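Local coordinates for protein 3-hydroxyadipyl-CoA dehydrogenase (Escherichia coli, PDB 3MOG) that oxidises (3S)-3-hydroxyadipyl-CoA to 3-oxoadipyl-CoA with NAD(+) as the electron acceptor, a step in the breakdown of phenylacetate, at residues E400-L405 / S461-R466; V394-N399 / E455-C460. All blocks are in the same frame, centred on the assembly; numbering follows the deposited sequence. Where two conformers were deposited one is given.

Contact 1: residues E400-L405 / S461-R466; sequences EALDAL and SLLRQR
The helical segments 400-405 and 461-466 cross almost at right angles, at 99° between their directions, with axes 8.9 Å apart at closest approach, and the apolar part of the joint belongs to four leucines. L402 sends its two methyls to different partners. L402 CD1 sits against the CB of L463, at 3.6 Å, while L402 CD2 meets CD2 of L462 at 3.8 Å, the two side chains crossing at about a right angle. L462, with CG anti to its backbone N (chi1 -173°), brings that same CD2 to 3.6 Å from the carbonyl O of L402 and 3.8 Å from CD2 of L405.

The polar element is R466, whose chain runs extended from CG to NE and carries the guanidinium to L402 and L405. CD2 of L402 lies over one face of this flat group, and CD2 of L405 comes within 3.5 Å of NH2 of R466. No hydrogen bond joins the two segments; the charge is answered instead by E412, which forms a salt bridge with NH1. W438 of helix 438-452 also packs on L402, L463 and R466. The arrangement is that of near-perpendicular helix packing in the all-helical C-terminal domain of the 3-hydroxyacyl-CoA dehydrogenase family, here joining helix 390-406 to the terminal helix 461-473.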
loop_
_atom_site.group_PDB
_atom_site.type_symbol
_atom_site.label_atom_id
_atom_site.label_comp_id
_atom_site.label_asym_id
_atom_site.label_seq_id
_atom_site.Cartn_x
_atom_site.Cartn_y
_atom_site.Cartn_z
ATOM N N GLU C 400 10.113 -2.320 15.394
ATOM C CA GLU C 400 10.975 -2.065 14.234
ATOM C C GLU C 400 12.406 -2.615 14.376
ATOM O O GLU C 400 12.954 -3.172 13.422
ATOM C CB GLU C 400 10.987 -0.562 13.922
ATOM C CG GLU C 400 11.401 -0.252 12.494
ATOM C CD GLU C 400 10.550 -0.993 11.488
ATOM O OE1 GLU C 400 11.091 -1.870 10.779
ATOM O OE2 GLU C 400 9.335 -0.720 11.434
ATOM N N ALA C 401 13.002 -2.485 15.562
ATOM C CA ALA C 401 14.318 -3.095 15.836
ATOM C C ALA C 401 14.281 -4.626 15.746
ATOM O O ALA C 401 15.192 -5.257 15.202
ATOM C CB ALA C 401 14.819 -2.680 17.202
ATOM N N LEU C 402 13.210 -5.209 16.268
ATOM C CA LEU C 402 13.000 -6.629 16.219
ATOM C C LEU C 402 12.799 -7.119 14.788
ATOM O O LEU C 402 13.289 -8.187 14.420
ATOM C CB LEU C 402 11.781 -7.000 17.061
ATOM C CG LEU C 402 11.925 -7.072 18.580
ATOM C CD1 LEU C 402 10.543 -7.126 19.162
ATOM C CD2 LEU C 402 12.752 -8.266 19.044
ATOM N N ASP C 403 12.078 -6.347 13.979
ATOM C CA ASP C 403 11.873 -6.736 12.584
ATOM C C ASP C 403 13.190 -6.698 11.805
ATOM O O ASP C 403 13.452 -7.566 10.967
ATOM C CB ASP C 403 10.837 -5.848 11.909
ATOM C CG ASP C 403 10.633 -6.212 10.449
ATOM O OD1 ASP C 403 10.014 -7.261 10.186
ATOM O OD2 ASP C 403 11.110 -5.464 9.567
ATOM N N ALA C 404 14.019 -5.707 12.102
ATOM C CA ALA C 404 15.314 -5.601 11.459
ATOM C C ALA C 404 16.194 -6.795 11.832
ATOM O O ALA C 404 16.897 -7.334 10.970
ATOM C CB ALA C 404 15.993 -4.278 11.828
ATOM N N LEU C 405 16.132 -7.214 13.102
ATOM C CA LEU C 405 16.916 -8.366 13.594
ATOM C C LEU C 405 16.450 -9.649 12.939
ATOM O O LEU C 405 17.260 -10.450 12.494
ATOM C CB LEU C 405 16.841 -8.485 15.117
ATOM C CG LEU C 405 17.503 -9.691 15.803
ATOM C CD1 LEU C 405 18.999 -9.778 15.480
ATOM C CD2 LEU C 405 17.280 -9.620 17.322
ATOM N N SER C 461 6.854 -10.944 14.007
ATOM C CA SER C 461 6.905 -12.367 14.344
ATOM C C SER C 461 7.907 -12.675 15.486
ATOM O O SER C 461 7.606 -13.485 16.377
ATOM C CB SER C 461 7.132 -13.195 13.070
ATOM O OG SER C 461 7.673 -14.471 13.358
ATOM N N LEU C 462 9.042 -11.967 15.505
ATOM C CA LEU C 462 10.054 -12.127 16.577
ATOM C C LEU C 462 9.594 -11.599 17.941
ATOM O O LEU C 462 10.022 -12.107 18.985
ATOM C CB LEU C 462 11.403 -11.489 16.180
ATOM C CG LEU C 462 12.608 -11.708 17.110
ATOM C CD1 LEU C 462 12.925 -13.204 17.260
ATOM C CD2 LEU C 462 13.830 -10.948 16.601
ATOM N N LEU C 463 8.735 -10.580 17.940
ATOM C CA LEU C 463 8.139 -10.123 19.183
ATOM C C LEU C 463 7.261 -11.207 19.790
ATOM O O LEU C 463 7.426 -11.514 20.978
ATOM C CB LEU C 463 7.379 -8.795 19.035
ATOM C CG LEU C 463 6.665 -8.200 20.260
ATOM C CD1 LEU C 463 7.588 -7.929 21.440
ATOM C CD2 LEU C 463 5.937 -6.919 19.888
ATOM N N ARG C 464 6.363 -11.804 18.998
ATOM C CA ARG C 464 5.546 -12.935 19.511
ATOM C C ARG C 464 6.445 -14.054 20.029
ATOM O O ARG C 464 6.194 -14.614 21.097
ATOM C CB ARG C 464 4.577 -13.517 18.464
ATOM C CG ARG C 464 3.651 -12.483 17.794
ATOM C CD ARG C 464 2.504 -13.164 17.047
ATOM N NE ARG C 464 1.570 -12.180 16.515
ATOM C CZ ARG C 464 0.550 -11.652 17.184
ATOM N NH1 ARG C 464 0.286 -12.018 18.436
ATOM N NH2 ARG C 464 -0.229 -10.765 16.585
ATOM N N GLN C 465 7.494 -14.349 19.259
ATOM C CA GLN C 465 8.487 -15.361 19.590
ATOM C C GLN C 465 9.164 -15.063 20.923
ATOM O O GLN C 465 9.333 -15.968 21.745
ATOM C CB GLN C 465 9.513 -15.469 18.458
ATOM C CG GLN C 465 10.677 -16.452 18.659
ATOM C CD GLN C 465 11.531 -16.622 17.382
ATOM O OE1 GLN C 465 12.753 -16.839 17.456
ATOM N NE2 GLN C 465 10.887 -16.514 16.210
ATOM N N ARG C 466 9.524 -13.801 21.149
ATOM C CA ARG C 466 10.181 -13.434 22.406
ATOM C C ARG C 466 9.239 -13.349 23.607
ATOM O O ARG C 466 9.660 -13.605 24.740
ATOM C CB ARG C 466 11.021 -12.166 22.263
ATOM C CG ARG C 466 12.309 -12.430 21.503
ATOM C CD ARG C 466 13.325 -11.353 21.755
ATOM N NE ARG C 466 14.561 -11.674 21.066
ATOM C CZ ARG C 466 15.640 -10.900 21.013
ATOM N NH1 ARG C 466 15.663 -9.710 21.606
ATOM N NH2 ARG C 466 16.703 -11.326 20.346
#

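Contact 2: residues V394-N399 / E455-C460; sequences VAMIIN and ERYRPC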
loop_
_atom_site.group_PDB
_atom_site.type_symbol
_atom_site.label_atom_id
_atom_site.label_comp_id
_atom_site.label_asym_id
_atom_site.label_seq_id
_atom_site.Cartn_x
_atom_site.Cartn_y
_atom_site.Cartn_z
ATOM N N VAL C 394 7.795 3.959 22.182
ATOM C CA VAL C 394 8.910 3.067 22.501
ATOM C C VAL C 394 8.609 1.643 22.019
ATOM O O VAL C 394 9.462 1.030 21.399
ATOM C CB VAL C 394 9.318 3.137 23.986
ATOM C CG1 VAL C 394 10.411 2.136 24.280
ATOM C CG2 VAL C 394 9.802 4.562 24.360
ATOM N N ALA C 395 7.380 1.161 22.248
ATOM C CA ALA C 395 6.885 -0.100 21.654
ATOM C C ALA C 395 7.124 -0.208 20.156
ATOM O O ALA C 395 7.651 -1.222 19.680
ATOM C CB ALA C 395 5.382 -0.328 21.971
ATOM N N MET C 396 6.765 0.835 19.413
ATOM C CA MET C 396 6.966 0.830 17.949
ATOM C C MET C 396 8.434 0.888 17.521
ATOM O O MET C 396 8.806 0.236 16.549
ATOM C CB MET C 396 6.153 1.924 17.285
ATOM C CG MET C 396 4.655 1.609 17.261
ATOM S SD MET C 396 4.191 0.355 16.060
ATOM C CE MET C 396 4.372 1.387 14.618
ATOM N N ILE C 397 9.262 1.637 18.256
ATOM C CA ILE C 397 10.715 1.638 18.048
ATOM C C ILE C 397 11.277 0.215 18.216
ATOM O O ILE C 397 12.040 -0.270 17.370
ATOM C CB ILE C 397 11.440 2.616 19.035
ATOM C CG1 ILE C 397 11.180 4.071 18.660
ATOM C CG2 ILE C 397 12.949 2.396 19.048
ATOM C CD1 ILE C 397 11.579 5.067 19.744
ATOM N N ILE C 398 10.872 -0.445 19.301
ATOM C CA ILE C 398 11.322 -1.810 19.627
ATOM C C ILE C 398 10.856 -2.865 18.598
ATOM O O ILE C 398 11.609 -3.758 18.200
ATOM C CB ILE C 398 10.844 -2.173 21.044
ATOM C CG1 ILE C 398 11.549 -1.288 22.083
ATOM C CG2 ILE C 398 11.024 -3.657 21.352
ATOM C CD1 ILE C 398 10.926 -1.408 23.471
ATOM N N ASN C 399 9.610 -2.737 18.174
ATOM C CA ASN C 399 9.013 -3.583 17.141
ATOM C C ASN C 399 9.798 -3.535 15.826
ATOM O O ASN C 399 10.124 -4.575 15.240
ATOM C CB ASN C 399 7.584 -3.112 16.908
ATOM C CG ASN C 399 6.692 -4.194 16.358
ATOM O OD1 ASN C 399 6.857 -5.371 16.664
ATOM N ND2 ASN C 399 5.701 -3.787 15.566
ATOM N N GLU C 455 -2.421 -2.533 9.975
ATOM C CA GLU C 455 -1.237 -3.361 9.800
ATOM C C GLU C 455 -0.001 -2.679 10.394
ATOM O O GLU C 455 0.916 -3.330 10.818
ATOM C CB GLU C 455 -1.059 -3.625 8.301
ATOM C CG GLU C 455 0.235 -4.234 7.897
ATOM C CD GLU C 455 0.128 -5.130 6.688
ATOM O OE1 GLU C 455 1.172 -5.701 6.306
ATOM O OE2 GLU C 455 -0.979 -5.282 6.134
ATOM N N ARG C 456 -0.011 -1.355 10.458
ATOM C CA ARG C 456 1.042 -0.575 11.075
ATOM C C ARG C 456 1.377 -1.009 12.526
ATOM O O ARG C 456 2.536 -1.001 12.931
ATOM C CB ARG C 456 0.595 0.894 11.042
ATOM C CG ARG C 456 1.538 1.854 11.700
ATOM C CD ARG C 456 0.991 3.260 11.701
ATOM N NE ARG C 456 1.804 4.095 12.572
ATOM C CZ ARG C 456 2.951 4.660 12.220
ATOM N NH1 ARG C 456 3.428 4.503 10.994
ATOM N NH2 ARG C 456 3.621 5.389 13.102
ATOM N N TYR C 457 0.362 -1.389 13.297
ATOM C CA TYR C 457 0.568 -1.746 14.692
ATOM C C TYR C 457 0.738 -3.255 14.930
ATOM O O TYR C 457 0.730 -3.689 16.076
ATOM C CB TYR C 457 -0.502 -1.092 15.604
ATOM C CG TYR C 457 -0.383 0.396 15.551
ATOM C CD1 TYR C 457 0.655 1.049 16.206
ATOM C CD2 TYR C 457 -1.264 1.159 14.781
ATOM C CE1 TYR C 457 0.805 2.419 16.111
ATOM C CE2 TYR C 457 -1.129 2.528 14.692
ATOM C CZ TYR C 457 -0.092 3.154 15.347
ATOM O OH TYR C 457 0.047 4.519 15.244
ATOM N N ARG C 458 0.917 -4.032 13.852
ATOM C CA ARG C 458 1.191 -5.462 13.986
ATOM C C ARG C 458 2.454 -5.724 14.821
ATOM O O ARG C 458 3.502 -5.115 14.585
ATOM C CB ARG C 458 1.261 -6.167 12.616
ATOM C CG ARG C 458 2.492 -5.851 11.723
ATOM C CD ARG C 458 3.626 -6.851 11.906
ATOM N NE ARG C 458 4.829 -6.468 11.169
ATOM C CZ ARG C 458 5.740 -5.622 11.630
ATOM N NH1 ARG C 458 5.569 -5.068 12.817
ATOM N NH2 ARG C 458 6.806 -5.317 10.901
ATOM N N PRO C 459 2.341 -6.602 15.833
ATOM C CA PRO C 459 3.525 -7.139 16.501
ATOM C C PRO C 459 4.291 -7.981 15.488
ATOM O O PRO C 459 3.667 -8.768 14.741
ATOM C CB PRO C 459 2.935 -8.087 17.533
ATOM C CG PRO C 459 1.531 -7.630 17.731
ATOM C CD PRO C 459 1.092 -7.120 16.421
ATOM N N CYS C 460 5.608 -7.813 15.407
ATOM C CA CYS C 460 6.346 -8.595 14.417
ATOM C C CYS C 460 6.538 -10.029 14.918
ATOM O O CYS C 460 6.399 -10.295 16.111
ATOM C CB CYS C 460 7.667 -7.928 13.997
ATOM S SG CYS C 460 8.953 -8.078 15.189
#
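N399 turns its amide edge-on to the loop and grips the backbone on both sides of P459, at R458 O and C460 N. With CG anti to its own backbone N (chi1 -155°), N399 points ND2 at the carbonyl O of R458, 2.7 Å away, the acceptor lying almost in the amide plane. On the other branch, N399 OD1 receives the N-H of C460 at 3.0 Å, in the carbonyl plane and on a lone pair. Both bonds are fairly straight, so the amide's rotation is fixed and the loop is held just where C460 serves as N-cap of helix 461-473. An alanine here would remove both bonds and would probably loosen the loop at the start of that helix. The R458 guanidinium stands nearly perpendicular to the amide, at 87°, with ND2 at its edge; R458 NH1 and N399 ND2 are two donors 3.0 Å apart, which is close without being a bond. CB of C460 lies over one face of the same guanidinium.

One turn earlier, M396 bends at chi2 and chi3 and crosses Y457 at about a right angle. This Met-aromatic contact is oblique: SD of M396 is 3.6 Å from CD1 of Y457. The terminal CE of M396 reaches the carbonyl O of R456, 3.5 Å off, and also lies over one face of that arginine's guanidinium. R456 forms a salt bridge with E201 of helix 196-207, while the Y457 hydroxyl bonds to R392 and E201.

Overall arrangement
Contacts 1 and 2 are consecutive stages of one seam, their centres 9 Å apart, in which helix 390-406 meets first the loop 455-460 and then the helix that follows it. Every touching residue of contact 2 is buried, and it lies nearer the centre of the chain; there the N399 amide bonds the loop backbone, while M396 packs on the Y457 ring. Contact 1 is only partly buried, and its helices meet through leucine side chains and an arginine whose guanidinium lies against them. The seam is continuous: CB of L402 packs on SG of C460 at 3.6 Å. The second subunit of the homotrimer touches the segments of both contacts, at S461 and R464 in contact 1 and at E455 and R458 in contact 2.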